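Local coordinates for DUF3298 domain-containing protein (Pseudomonas aeruginosa, PDB 4E72), which is of unknown function but carries a DUF3298 domain and, with a lipoprotein-type signal sequence, is probably exported from the cytoplasm and membrane-anchored, at residues G114-G119 and Y191-I196; A144-A149 and P178-T183. All blocks are in the same frame, centred on the assembly; numbering follows the deposited sequence.

Contact 1: residues G114-G119 and Y191-I196; sequences GMPGRG and YDAYSI
The main-chain O of Asp192, whose side chain reaches across to Arg118, is gripped twice from within its own loop. Ser195 OG bonds to Asp192 O at 2.7 Å, lying a little tilted from the carbonyl plane. Residues Asp192 to Ser195 form a type II beta turn, whose main-chain bond, Ser195 N to Asp192 O, is weak at 3.4 Å; the serine hydroxyl thus adds a second, shorter one. The same Ser195 OG sits at the edge of the Tyr191 ring and in its plane, while Ile196 CD1 lies over one face of that ring, toward the rim. The turn follows strand 187-190 of the three-stranded antiparallel sheet and meets strand 115-124 of the six-stranded mixed sheet, so that a loop of one sheet rests against the flank of a strand of the other. Main-chain bonds of Met115, Gly117 and Gly119 tie that strand to strand 98-108. Arg118 N approaches the Asp192 carboxylate, but the 3.8 Å between Arg118 N and Asp192 OD1 is too long for a hydrogen bond. Both carboxylate oxygens are hydrogen-bonded outside the two segments instead. Two residues before Arg118, Pro116 CG meets the methyl Ala193 CB at 4.1 Å, with Tyr199 also touching the proline. The guanidinium of Arg118 heads away from Asp192. Two like-handed bends in its chain (chi1 -68°, chi2 -71°) fold it back until Arg118 NH1 donates to Gly117 O at 3.0 Å. This donor stands well above the carbonyl plane, 51° out of it, whereas the acceptor oxygen lies in the plane of the guanidinium. Beside the arginine lie Glu102, Ser104 and His203.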
# COMPACT_ATOMS: atom_id res chain seq x y z
N GLY A 114 5.43 -14.95 9.22
CA GLY A 114 4.22 -14.25 8.82
C GLY A 114 4.25 -13.78 7.38
O GLY A 114 5.28 -13.85 6.71
N MSE A 115 3.10 -13.30 6.90
CA MSE A 115 2.91 -12.82 5.53
C MSE A 115 2.57 -11.33 5.50
O MSE A 115 1.43 -10.95 5.79
CB MSE A 115 1.80 -13.62 4.84
CG MSE A 115 2.14 -15.09 4.76
SE MSE A 115 0.62 -16.29 4.78
CE MSE A 115 0.59 -16.70 6.66
N PRO A 116 3.54 -10.46 5.13
CA PRO A 116 3.23 -9.02 5.04
C PRO A 116 2.59 -8.61 3.69
O PRO A 116 2.83 -9.23 2.65
CB PRO A 116 4.60 -8.36 5.20
CG PRO A 116 5.57 -9.36 4.60
CD PRO A 116 4.94 -10.74 4.74
N GLY A 117 1.78 -7.56 3.74
CA GLY A 117 1.16 -6.95 2.57
C GLY A 117 1.26 -5.44 2.65
O GLY A 117 1.27 -4.86 3.74
N ARG A 118 1.34 -4.78 1.49
CA ARG A 118 1.38 -3.30 1.38
C ARG A 118 0.51 -2.91 0.24
O ARG A 118 0.29 -3.72 -0.64
CB ARG A 118 2.81 -2.72 1.19
CG ARG A 118 3.74 -2.86 2.38
CD ARG A 118 3.39 -1.97 3.56
NE ARG A 118 4.39 -2.10 4.63
CZ ARG A 118 4.47 -3.11 5.50
NH1 ARG A 118 3.59 -4.10 5.46
NH2 ARG A 118 5.44 -3.13 6.40
N GLY A 119 0.01 -1.68 0.26
CA GLY A 119 -0.85 -1.13 -0.78
C GLY A 119 -0.99 0.38 -0.68
O GLY A 119 -0.63 1.00 0.34
N TYR A 191 7.17 -2.08 -3.55
CA TYR A 191 7.20 -3.50 -3.88
C TYR A 191 6.86 -4.38 -2.71
O TYR A 191 7.26 -4.14 -1.58
CB TYR A 191 8.59 -3.89 -4.44
CG TYR A 191 8.71 -3.42 -5.86
CD1 TYR A 191 8.86 -2.06 -6.16
CD2 TYR A 191 8.56 -4.30 -6.93
CE1 TYR A 191 8.88 -1.61 -7.47
CE2 TYR A 191 8.58 -3.86 -8.25
CZ TYR A 191 8.72 -2.51 -8.52
OH TYR A 191 8.68 -2.04 -9.81
N ASP A 192 6.13 -5.45 -3.02
CA ASP A 192 5.83 -6.48 -2.05
C ASP A 192 7.14 -7.14 -1.68
O ASP A 192 8.08 -7.17 -2.50
CB ASP A 192 4.83 -7.49 -2.62
CG ASP A 192 3.39 -6.98 -2.59
OD1 ASP A 192 2.93 -6.56 -1.48
OD2 ASP A 192 2.70 -7.07 -3.63
N ALA A 193 7.23 -7.65 -0.46
CA ALA A 193 8.40 -8.39 -0.00
C ALA A 193 8.61 -9.59 -0.94
O ALA A 193 7.63 -10.14 -1.45
CB ALA A 193 8.17 -8.87 1.43
N TYR A 194 9.86 -9.94 -1.23
CA TYR A 194 10.20 -11.10 -2.04
C TYR A 194 9.77 -10.97 -3.52
O TYR A 194 9.53 -11.98 -4.15
CB TYR A 194 9.55 -12.36 -1.41
CG TYR A 194 10.32 -13.64 -1.60
CD1 TYR A 194 11.55 -13.83 -0.96
CD2 TYR A 194 9.79 -14.70 -2.32
CE1 TYR A 194 12.24 -15.04 -1.07
CE2 TYR A 194 10.46 -15.92 -2.41
CZ TYR A 194 11.69 -16.07 -1.81
OH TYR A 194 12.39 -17.24 -1.97
N SER A 195 9.72 -9.74 -4.09
CA SER A 195 9.38 -9.59 -5.51
C SER A 195 10.60 -9.15 -6.32
O SER A 195 10.82 -9.71 -7.39
CB SER A 195 8.22 -8.61 -5.71
OG SER A 195 8.52 -7.36 -5.14
N ILE A 196 11.36 -8.14 -5.83
CA ILE A 196 12.58 -7.62 -6.47
C ILE A 196 13.78 -7.69 -5.49
O ILE A 196 14.88 -7.21 -5.83
CB ILE A 196 12.41 -6.19 -7.08
CG1 ILE A 196 11.97 -5.13 -6.00
CG2 ILE A 196 11.51 -6.22 -8.34
CD1 ILE A 196 12.35 -3.68 -6.32

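Contact 2: residues A144-A149 and P178-T183; sequences AFWKQA and PHVALT
Helix 142-159 packs against the three-stranded antiparallel sheet at its edge strand 179-181, where Val180 points its two methyls at Phe145 and Trp146 in a buried, purely apolar layer. Val180 CG1 reaches the far end of the phenyl ring, Phe145 CZ, at 4.0 Å, and the two side chains approach from opposite directions. Val180 CG2 meets the indole more loosely, 4.4 Å from Trp146 CH2. Each methyl comes in obliquely to its ring. With chi1 at 177°, the phenyl of Phe145 extends away from the backbone N, toward the strand. The two rings also pack together: Phe145 CD2 stands over the centre of the indole, 3.8 Å above the plane of Trp146, so that the phenyl presents an edge to an indole face. This is a helix-on-sheet core within the DUF3298 region, and Leu189 of the middle strand and Leu133 of helix 133-136 pack against both aromatic side chains. The indole nitrogen, Trp146 NE1, is satisfied by Glu142 OE2, one helical turn earlier. On the backbone of the strand, the Asn122 amide bonds to Val180 O and Leu182 N, joining this edge strand to strand 115-124.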
# COMPACT_ATOMS: atom_id res chain seq x y z
N ALA A 144 6.13 3.63 -21.61
CA ALA A 144 7.08 4.70 -21.27
C ALA A 144 7.23 4.86 -19.73
O ALA A 144 8.33 5.12 -19.25
CB ALA A 144 6.64 6.02 -21.89
N PHE A 145 6.14 4.67 -18.96
CA PHE A 145 6.19 4.74 -17.49
C PHE A 145 7.09 3.63 -16.90
O PHE A 145 7.94 3.92 -16.05
CB PHE A 145 4.78 4.64 -16.88
CG PHE A 145 4.75 4.64 -15.37
CD1 PHE A 145 4.82 5.83 -14.65
CD2 PHE A 145 4.60 3.44 -14.66
CE1 PHE A 145 4.75 5.83 -13.26
CE2 PHE A 145 4.54 3.44 -13.27
CZ PHE A 145 4.63 4.63 -12.58
N TRP A 146 6.94 2.39 -17.38
CA TRP A 146 7.73 1.30 -16.81
C TRP A 146 9.19 1.40 -17.28
O TRP A 146 10.06 0.91 -16.56
CB TRP A 146 7.09 -0.07 -17.05
CG TRP A 146 5.79 -0.21 -16.31
CD1 TRP A 146 4.54 -0.16 -16.85
CD2 TRP A 146 5.61 -0.29 -14.88
NE1 TRP A 146 3.59 -0.27 -15.87
CE2 TRP A 146 4.22 -0.32 -14.64
CE3 TRP A 146 6.48 -0.37 -13.79
CZ2 TRP A 146 3.68 -0.43 -13.35
CZ3 TRP A 146 5.96 -0.43 -12.51
CH2 TRP A 146 4.57 -0.46 -12.30
N LYS A 147 9.45 2.11 -18.40
CA LYS A 147 10.82 2.37 -18.85
C LYS A 147 11.52 3.30 -17.87
O LYS A 147 12.69 3.06 -17.57
CB LYS A 147 10.87 2.97 -20.27
CG LYS A 147 10.50 1.96 -21.36
CD LYS A 147 11.64 1.03 -21.77
CE LYS A 147 11.27 0.19 -22.98
NZ LYS A 147 11.16 1.00 -24.23
N GLN A 148 10.79 4.30 -17.31
CA GLN A 148 11.31 5.23 -16.28
C GLN A 148 11.45 4.52 -14.94
O GLN A 148 12.34 4.86 -14.16
CB GLN A 148 10.42 6.48 -16.14
CG GLN A 148 10.32 7.33 -17.42
CD GLN A 148 11.66 7.64 -18.03
OE1 GLN A 148 12.51 8.27 -17.41
NE2 GLN A 148 11.89 7.16 -19.25
N ALA A 149 10.57 3.55 -14.67
CA ALA A 149 10.58 2.71 -13.47
C ALA A 149 11.86 1.86 -13.46
O ALA A 149 12.46 1.70 -12.41
CB ALA A 149 9.35 1.82 -13.45
N PRO A 178 1.83 -3.35 -8.56
CA PRO A 178 0.52 -2.67 -8.59
C PRO A 178 0.47 -1.42 -7.69
O PRO A 178 -0.49 -0.67 -7.80
CB PRO A 178 -0.46 -3.73 -8.07
CG PRO A 178 0.34 -4.82 -7.53
CD PRO A 178 1.79 -4.53 -7.66
N HIS A 179 1.48 -1.18 -6.81
CA HIS A 179 1.48 -0.10 -5.79
C HIS A 179 2.30 1.10 -6.20
O HIS A 179 3.53 1.13 -6.04
CB HIS A 179 1.97 -0.63 -4.42
CG HIS A 179 1.57 -2.06 -4.12
ND1 HIS A 179 0.23 -2.46 -4.13
CD2 HIS A 179 2.33 -3.10 -3.74
CE1 HIS A 179 0.23 -3.73 -3.80
NE2 HIS A 179 1.47 -4.16 -3.50
N VAL A 180 1.60 2.11 -6.69
CA VAL A 180 2.16 3.35 -7.21
C VAL A 180 1.51 4.48 -6.46
O VAL A 180 0.29 4.56 -6.46
CB VAL A 180 1.91 3.46 -8.75
CG1 VAL A 180 2.37 4.83 -9.30
CG2 VAL A 180 2.56 2.32 -9.52
N ALA A 181 2.30 5.38 -5.85
CA ALA A 181 1.73 6.51 -5.14
C ALA A 181 2.21 7.84 -5.71
O ALA A 181 3.41 8.00 -6.01
CB ALA A 181 2.05 6.44 -3.68
N LEU A 182 1.26 8.81 -5.84
CA LEU A 182 1.56 10.15 -6.31
C LEU A 182 2.07 10.98 -5.12
O LEU A 182 1.42 11.92 -4.66
CB LEU A 182 0.33 10.79 -6.99
CG LEU A 182 -0.11 10.21 -8.36
CD1 LEU A 182 -1.38 10.90 -8.85
CD2 LEU A 182 0.99 10.38 -9.43
N THR A 183 3.26 10.61 -4.60
CA THR A 183 3.89 11.31 -3.49
C THR A 183 4.42 12.68 -4.02
O THR A 183 4.51 12.90 -5.24
CB THR A 183 4.91 10.41 -2.78
OG1 THR A 183 5.63 9.67 -3.75
CG2 THR A 183 4.24 9.42 -1.83

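Contact 2 is the buried one, holding helix 142-159 on one face of the small antiparallel sheet with apolar side chains only across the contact. Contact 1 is a surface contact between a strand of the large sheet and a loop leaving the small one, with slight apolar touching and polar groups satisfied within each segment or by neighbours beyond them, none across the contact. Their centres lie about 17 Å apart, and along the chain contact 2 is nested within the loop that contact 1 closes. His179 joins them: His179 NE2 lies 3.2 Å from Asp192 OD2, a probable hydrogen bond, and the imidazole also packs against Arg118 and Gly119. Strand 115-124 serves both, through residues 116-118 and Asn122 respectively.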